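Local atomic coordinates of quinone oxidoreductase (Thermus thermophilus, PDB entry 1IZ0), a protein that probably reduces quinones, using NADPH as the electron donor. Residues A[272-285]-A[290-302]. Numbering follows the deposited sequence.
Sequences VVGPVFPFAEAEAA and LDRGHTGKVVVRL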
ATOM      1  N   VAL A 272      -3.042   2.168   9.674  1.00 17.37           N
ATOM      2  CA  VAL A 272      -3.718   1.149  10.466  1.00 17.17           C
ATOM      3  C   VAL A 272      -2.906  -0.143  10.529  1.00 19.66           C
ATOM      4  O   VAL A 272      -2.741  -0.838   9.523  1.00 19.06           O
ATOM      5  CB  VAL A 272      -5.105   0.819   9.882  1.00 18.22           C
ATOM      6  CG1 VAL A 272      -5.838  -0.165  10.794  1.00 15.68           C
ATOM      7  CG2 VAL A 272      -5.918   2.086   9.722  1.00 15.93           C
ATOM      8  N   VAL A 273      -2.399  -0.462  11.715  1.00 20.04           N
ATOM      9  CA  VAL A 273      -1.627  -1.685  11.901  1.00 20.88           C
ATOM     10  C   VAL A 273      -2.596  -2.842  12.137  1.00 21.88           C
ATOM     11  O   VAL A 273      -3.536  -2.728  12.925  1.00 23.28           O
ATOM     12  CB  VAL A 273      -0.691  -1.592  13.128  1.00 22.07           C
ATOM     13  CG1 VAL A 273       0.129  -2.874  13.248  1.00 22.05           C
ATOM     14  CG2 VAL A 273       0.222  -0.368  13.012  1.00 19.37           C
ATOM     15  N   GLY A 274      -2.377  -3.954  11.447  1.00 21.82           N
ATOM     16  CA  GLY A 274      -3.248  -5.098  11.628  1.00 20.34           C
ATOM     17  C   GLY A 274      -2.540  -6.176  12.426  1.00 21.74           C
ATOM     18  O   GLY A 274      -1.977  -5.899  13.485  1.00 19.12           O
ATOM     19  N   PRO A 275      -2.541  -7.424  11.935  1.00 23.60           N
ATOM     20  CA  PRO A 275      -1.875  -8.513  12.655  1.00 23.12           C
ATOM     21  C   PRO A 275      -0.383  -8.230  12.746  1.00 22.78           C
ATOM     22  O   PRO A 275       0.254  -7.885  11.739  1.00 20.38           O
ATOM     23  CB  PRO A 275      -2.148  -9.742  11.778  1.00 25.05           C
ATOM     24  CG  PRO A 275      -3.305  -9.348  10.920  1.00 26.24           C
ATOM     25  CD  PRO A 275      -3.055  -7.892  10.638  1.00 24.46           C
ATOM     26  N   VAL A 276       0.172  -8.350  13.947  1.00 20.60           N
ATOM     27  CA  VAL A 276       1.600  -8.146  14.132  1.00 20.84           C
ATOM     28  C   VAL A 276       2.217  -9.494  14.498  1.00 22.10           C
ATOM     29  O   VAL A 276       1.835 -10.117  15.491  1.00 20.14           O
ATOM     30  CB  VAL A 276       1.899  -7.126  15.251  1.00 21.16           C
ATOM     31  CG1 VAL A 276       3.394  -7.086  15.519  1.00 17.82           C
ATOM     32  CG2 VAL A 276       1.413  -5.737  14.835  1.00 20.59           C
ATOM     33  N   PHE A 277       3.175  -9.933  13.686  1.00 22.04           N
ATOM     34  CA  PHE A 277       3.842 -11.209  13.892  1.00 23.47           C
ATOM     35  C   PHE A 277       5.295 -11.055  14.326  1.00 25.41           C
ATOM     36  O   PHE A 277       5.998 -10.129  13.903  1.00 26.92           O
ATOM     37  CB  PHE A 277       3.805 -12.035  12.602  1.00 22.55           C
ATOM     38  CG  PHE A 277       2.422 -12.410  12.158  1.00 22.20           C
ATOM     39  CD1 PHE A 277       1.896 -13.662  12.462  1.00 22.11           C
ATOM     40  CD2 PHE A 277       1.625 -11.494  11.482  1.00 21.47           C
ATOM     41  CE1 PHE A 277       0.592 -13.993  12.103  1.00 23.39           C
ATOM     42  CE2 PHE A 277       0.319 -11.814  11.119  1.00 22.53           C
ATOM     43  CZ  PHE A 277      -0.200 -13.067  11.432  1.00 23.77           C
ATOM     44  N   PRO A 278       5.759 -11.955  15.200  1.00 24.58           N
ATOM     45  CA  PRO A 278       7.144 -11.909  15.670  1.00 23.50           C
ATOM     46  C   PRO A 278       8.013 -12.420  14.515  1.00 23.49           C
ATOM     47  O   PRO A 278       7.531 -13.146  13.649  1.00 23.07           O
ATOM     48  CB  PRO A 278       7.144 -12.876  16.853  1.00 23.25           C
ATOM     49  CG  PRO A 278       5.703 -12.846  17.322  1.00 27.31           C
ATOM     50  CD  PRO A 278       4.946 -12.860  16.029  1.00 24.98           C
ATOM     51  N   PHE A 279       9.284 -12.042  14.507  1.00 23.57           N
ATOM     52  CA  PHE A 279      10.210 -12.456  13.463  1.00 24.69           C
ATOM     53  C   PHE A 279      10.090 -13.949  13.150  1.00 25.93           C
ATOM     54  O   PHE A 279      10.028 -14.356  11.986  1.00 23.51           O
ATOM     55  CB  PHE A 279      11.634 -12.134  13.906  1.00 24.88           C
ATOM     56  CG  PHE A 279      12.658 -12.296  12.826  1.00 26.53           C
ATOM     57  CD1 PHE A 279      13.617 -13.300  12.905  1.00 26.64           C
ATOM     58  CD2 PHE A 279      12.675 -11.435  11.736  1.00 25.97           C
ATOM     59  CE1 PHE A 279      14.582 -13.441  11.911  1.00 26.56           C
ATOM     60  CE2 PHE A 279      13.638 -11.569  10.740  1.00 25.71           C
ATOM     61  CZ  PHE A 279      14.591 -12.572  10.828  1.00 25.29           C
ATOM     62  N   ALA A 280      10.049 -14.753  14.206  1.00 25.77           N
ATOM     63  CA  ALA A 280       9.954 -16.200  14.088  1.00 26.66           C
ATOM     64  C   ALA A 280       8.743 -16.704  13.299  1.00 27.39           C
ATOM     65  O   ALA A 280       8.793 -17.791  12.720  1.00 26.97           O
ATOM     66  CB  ALA A 280       9.956 -16.824  15.488  1.00 25.91           C
ATOM     67  N   GLU A 281       7.664 -15.926  13.270  1.00 27.03           N
ATOM     68  CA  GLU A 281       6.451 -16.338  12.561  1.00 27.27           C
ATOM     69  C   GLU A 281       6.264 -15.775  11.151  1.00 25.18           C
ATOM     70  O   GLU A 281       5.136 -15.611  10.679  1.00 26.12           O
ATOM     71  CB  GLU A 281       5.228 -16.013  13.425  1.00 30.97           C
ATOM     72  CG  GLU A 281       5.132 -16.897  14.666  1.00 36.95           C
ATOM     73  CD  GLU A 281       4.084 -16.428  15.657  1.00 40.21           C
ATOM     74  OE1 GLU A 281       2.937 -16.156  15.237  1.00 42.32           O
ATOM     75  OE2 GLU A 281       4.407 -16.345  16.865  1.00 43.50           O
ATOM     76  N   ALA A 282       7.369 -15.517  10.463  1.00 23.53           N
ATOM     77  CA  ALA A 282       7.330 -14.976   9.108  1.00 21.97           C
ATOM     78  C   ALA A 282       6.354 -15.689   8.167  1.00 22.91           C
ATOM     79  O   ALA A 282       5.565 -15.038   7.476  1.00 21.11           O
ATOM     80  CB  ALA A 282       8.728 -15.004   8.503  1.00 24.09           C
ATOM     81  N   GLU A 283       6.416 -17.018   8.117  1.00 21.36           N
ATOM     82  CA  GLU A 283       5.529 -17.764   7.233  1.00 23.10           C
ATOM     83  C   GLU A 283       4.078 -17.453   7.555  1.00 22.24           C
ATOM     84  O   GLU A 283       3.262 -17.253   6.657  1.00 23.47           O
ATOM     85  CB  GLU A 283       5.796 -19.272   7.340  1.00 24.48           C
ATOM     86  CG  GLU A 283       7.079 -19.707   6.641  1.00 27.71           C
ATOM     87  CD  GLU A 283       6.939 -19.751   5.120  1.00 30.05           C
ATOM     88  OE1 GLU A 283       6.272 -18.861   4.545  1.00 31.42           O
ATOM     89  OE2 GLU A 283       7.507 -20.673   4.498  1.00 29.37           O
ATOM     90  N   ALA A 284       3.759 -17.403   8.841  1.00 22.41           N
ATOM     91  CA  ALA A 284       2.402 -17.097   9.273  1.00 23.14           C
ATOM     92  C   ALA A 284       1.975 -15.716   8.758  1.00 23.23           C
ATOM     93  O   ALA A 284       0.858 -15.549   8.256  1.00 24.50           O
ATOM     94  CB  ALA A 284       2.321 -17.137  10.802  1.00 21.78           C
ATOM     95  N   ALA A 285       2.866 -14.729   8.878  1.00 21.95           N
ATOM     96  CA  ALA A 285       2.567 -13.367   8.428  1.00 20.66           C
ATOM     97  C   ALA A 285       2.248 -13.331   6.937  1.00 19.42           C
ATOM     98  O   ALA A 285       1.350 -12.611   6.509  1.00 18.79           O
ATOM     99  CB  ALA A 285       3.734 -12.443   8.734  1.00 20.37           C
ATOM    100  N   LEU A 290      -2.998 -13.360   2.790  1.00 32.90           N
ATOM    101  CA  LEU A 290      -4.028 -14.047   2.022  1.00 36.09           C
ATOM    102  C   LEU A 290      -5.354 -14.145   2.771  1.00 37.55           C
ATOM    103  O   LEU A 290      -6.388 -14.448   2.178  1.00 37.39           O
ATOM    104  CB  LEU A 290      -3.543 -15.446   1.642  1.00 37.36           C
ATOM    105  CG  LEU A 290      -2.163 -15.505   0.978  1.00 39.52           C
ATOM    106  CD1 LEU A 290      -1.866 -16.932   0.533  1.00 38.16           C
ATOM    107  CD2 LEU A 290      -2.130 -14.564  -0.212  1.00 40.73           C
ATOM    108  N   ASP A 291      -5.330 -13.896   4.074  1.00 39.31           N
ATOM    109  CA  ASP A 291      -6.554 -13.958   4.858  1.00 41.65           C
ATOM    110  C   ASP A 291      -7.359 -12.675   4.687  1.00 42.67           C
ATOM    111  O   ASP A 291      -7.050 -11.652   5.296  1.00 42.81           O
ATOM    112  CB  ASP A 291      -6.230 -14.178   6.337  1.00 42.98           C
ATOM    113  CG  ASP A 291      -7.436 -13.981   7.228  1.00 44.29           C
ATOM    114  OD1 ASP A 291      -8.573 -14.172   6.740  1.00 43.86           O
ATOM    115  OD2 ASP A 291      -7.249 -13.645   8.419  1.00 46.23           O
ATOM    116  N   ARG A 292      -8.390 -12.735   3.854  1.00 42.87           N
ATOM    117  CA  ARG A 292      -9.234 -11.576   3.599  1.00 44.60           C
ATOM    118  C   ARG A 292      -9.799 -11.027   4.907  1.00 44.90           C
ATOM    119  O   ARG A 292     -10.131  -9.843   5.005  1.00 45.27           O
ATOM    120  CB  ARG A 292     -10.374 -11.960   2.646  1.00 45.31           C
ATOM    121  N   GLY A 293      -9.891 -11.898   5.908  1.00 44.72           N
ATOM    122  CA  GLY A 293     -10.419 -11.511   7.204  1.00 42.89           C
ATOM    123  C   GLY A 293      -9.605 -10.480   7.966  1.00 43.05           C
ATOM    124  O   GLY A 293     -10.165  -9.714   8.750  1.00 43.80           O
ATOM    125  N   HIS A 294      -8.292 -10.442   7.757  1.00 41.45           N
ATOM    126  CA  HIS A 294      -7.473  -9.465   8.472  1.00 40.41           C
ATOM    127  C   HIS A 294      -7.753  -8.043   7.987  1.00 37.39           C
ATOM    128  O   HIS A 294      -8.170  -7.828   6.843  1.00 37.84           O
ATOM    129  CB  HIS A 294      -5.973  -9.777   8.315  1.00 41.99           C
ATOM    130  CG  HIS A 294      -5.348  -9.201   7.076  1.00 45.48           C
ATOM    131  ND1 HIS A 294      -5.484  -9.774   5.829  1.00 47.07           N
ATOM    132  CD2 HIS A 294      -4.569  -8.105   6.899  1.00 46.05           C
ATOM    133  CE1 HIS A 294      -4.817  -9.059   4.939  1.00 46.17           C
ATOM    134  NE2 HIS A 294      -4.252  -8.041   5.563  1.00 46.93           N
ATOM    135  N   THR A 295      -7.542  -7.074   8.867  1.00 33.63           N
ATOM    136  CA  THR A 295      -7.742  -5.674   8.508  1.00 31.89           C
ATOM    137  C   THR A 295      -6.439  -4.931   8.769  1.00 29.41           C
ATOM    138  O   THR A 295      -5.660  -5.310   9.642  1.00 28.64           O
ATOM    139  CB  THR A 295      -8.884  -5.013   9.329  1.00 32.03           C
ATOM    140  OG1 THR A 295      -8.615  -5.154  10.728  1.00 32.46           O
ATOM    141  CG2 THR A 295     -10.235  -5.661   9.003  1.00 31.23           C
ATOM    142  N   GLY A 296      -6.193  -3.879   8.001  1.00 27.01           N
ATOM    143  CA  GLY A 296      -4.975  -3.125   8.196  1.00 24.97           C
ATOM    144  C   GLY A 296      -3.752  -3.818   7.626  1.00 23.23           C
ATOM    145  O   GLY A 296      -3.860  -4.803   6.897  1.00 21.60           O
ATOM    146  N   LYS A 297      -2.586  -3.296   7.988  1.00 21.24           N
ATOM    147  CA  LYS A 297      -1.298  -3.790   7.522  1.00 21.36           C
ATOM    148  C   LYS A 297      -0.743  -4.974   8.303  1.00 21.51           C
ATOM    149  O   LYS A 297      -0.787  -4.984   9.535  1.00 21.78           O
ATOM    150  CB  LYS A 297      -0.273  -2.659   7.606  1.00 20.47           C
ATOM    151  CG  LYS A 297       1.052  -2.958   6.945  1.00 17.48           C
ATOM    152  CD  LYS A 297       0.975  -2.638   5.459  1.00 19.44           C
ATOM    153  CE  LYS A 297       2.358  -2.594   4.832  1.00 20.75           C
ATOM    154  NZ  LYS A 297       2.269  -2.108   3.432  1.00 23.51           N
ATOM    155  N   VAL A 298      -0.199  -5.958   7.586  1.00 21.31           N
ATOM    156  CA  VAL A 298       0.421  -7.114   8.230  1.00 19.81           C
ATOM    157  C   VAL A 298       1.849  -6.678   8.502  1.00 19.26           C
ATOM    158  O   VAL A 298       2.565  -6.282   7.589  1.00 20.50           O
ATOM    159  CB  VAL A 298       0.466  -8.359   7.312  1.00 21.18           C
ATOM    160  CG1 VAL A 298       1.246  -9.475   8.006  1.00 18.33           C
ATOM    161  CG2 VAL A 298      -0.948  -8.835   6.990  1.00 18.37           C
ATOM    162  N   VAL A 299       2.265  -6.749   9.757  1.00 20.45           N
ATOM    163  CA  VAL A 299       3.599  -6.320  10.131  1.00 18.96           C
ATOM    164  C   VAL A 299       4.390  -7.377  10.890  1.00 20.28           C
ATOM    165  O   VAL A 299       3.852  -8.069  11.749  1.00 19.26           O
ATOM    166  CB  VAL A 299       3.521  -5.052  11.018  1.00 20.11           C
ATOM    167  CG1 VAL A 299       4.915  -4.678  11.533  1.00 18.77           C
ATOM    168  CG2 VAL A 299       2.906  -3.902  10.226  1.00 17.49           C
ATOM    169  N   VAL A 300       5.673  -7.494  10.563  1.00 20.39           N
ATOM    170  CA  VAL A 300       6.555  -8.422  11.255  1.00 20.59           C
ATOM    171  C   VAL A 300       7.426  -7.554  12.163  1.00 23.33           C
ATOM    172  O   VAL A 300       8.066  -6.601  11.708  1.00 20.85           O
ATOM    173  CB  VAL A 300       7.445  -9.215  10.276  1.00 20.54           C
ATOM    174  CG1 VAL A 300       8.389 -10.122  11.052  1.00 18.20           C
ATOM    175  CG2 VAL A 300       6.566 -10.061   9.343  1.00 19.17           C
ATOM    176  N   ARG A 301       7.429  -7.877  13.451  1.00 24.14           N
ATOM    177  CA  ARG A 301       8.187  -7.121  14.442  1.00 25.95           C
ATOM    178  C   ARG A 301       9.401  -7.920  14.896  1.00 26.73           C
ATOM    179  O   ARG A 301       9.272  -9.093  15.251  1.00 26.52           O
ATOM    180  CB  ARG A 301       7.289  -6.850  15.649  1.00 29.58           C
ATOM    181  CG  ARG A 301       7.252  -5.425  16.140  1.00 34.53           C
ATOM    182  CD  ARG A 301       8.592  -4.947  16.651  1.00 36.26           C
ATOM    183  NE  ARG A 301       8.431  -3.717  17.424  1.00 38.32           N
ATOM    184  CZ  ARG A 301       9.437  -3.020  17.935  1.00 37.81           C
ATOM    185  NH1 ARG A 301      10.685  -3.427  17.749  1.00 40.29           N
ATOM    186  NH2 ARG A 301       9.196  -1.928  18.642  1.00 39.62           N
ATOM    187  N   LEU A 302      10.574  -7.294  14.898  1.00 26.29           N
ATOM    188  CA  LEU A 302      11.788  -7.975  15.338  1.00 28.73           C
ATOM    189  C   LEU A 302      12.102  -7.688  16.808  1.00 31.79           C
ATOM    190  O   LEU A 302      12.594  -8.612  17.497  1.00 34.37           O
ATOM    191  CB  LEU A 302      12.984  -7.588  14.462  1.00 25.30           C
ATOM    192  CG  LEU A 302      12.952  -8.222  13.072  1.00 24.46           C
ATOM    193  CD1 LEU A 302      11.895  -7.537  12.211  1.00 22.14           C
ATOM    194  CD2 LEU A 302      14.313  -8.110  12.428  1.00 22.95           C
ATOM    195  OXT LEU A 302      11.861  -6.542  17.250  1.00 34.14           O
TER
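V272 O accepts from K297 N (2.9 Å), opening the parallel pairing of strands 273-278 and 297-301. With helix 282-288, which connects them in sequence, they form a beta-alpha-beta unit in the sheet that also holds strand 27-37 of the GroES-like region, with which 297-301 pairs antiparallel; the segment axes cross at 24°. G274 N returns a more bent bond to K297 O (146°). The register slips by one residue between V273-K297 and V276-V299, which identifies a beta bulge at G274 and P275. There the chains are close: G274 CA lies 3.1 Å from T295 O, a CA-H...O contact, and P275 CG meets H294 CB, the two side chains crossing at about a right angle. H294 ND1 is itself tied to D291 O in the plane of its ring; D291 is next in the chain to R292, which contacts NADPH in a complex of this protein, though no cofactor is bound here.

Beyond the bulge, P275 O accepts a nearly straight bond from V299 N, V299 O takes F277 N, and F277 O takes R301 N (2.7 Å). V276 CG1, anti to the backbone N (chi1 173°), runs beside R301 CB, whose guanidinium continues to a salt bridge with E102. On the other face of the sheet, F277 presents one ring face to the helix, A285 CA sitting 3.6 Å above its centre, while ring atom CE2 reaches V298 CG1. The F279 ring crosses the side chain of L302 obliquely, CD2 against CG. Last, the A285 methyl bridges two strand residues, its CB lying 3.9 Å from V298 CG1 and 3.8 Å from V300 CG2.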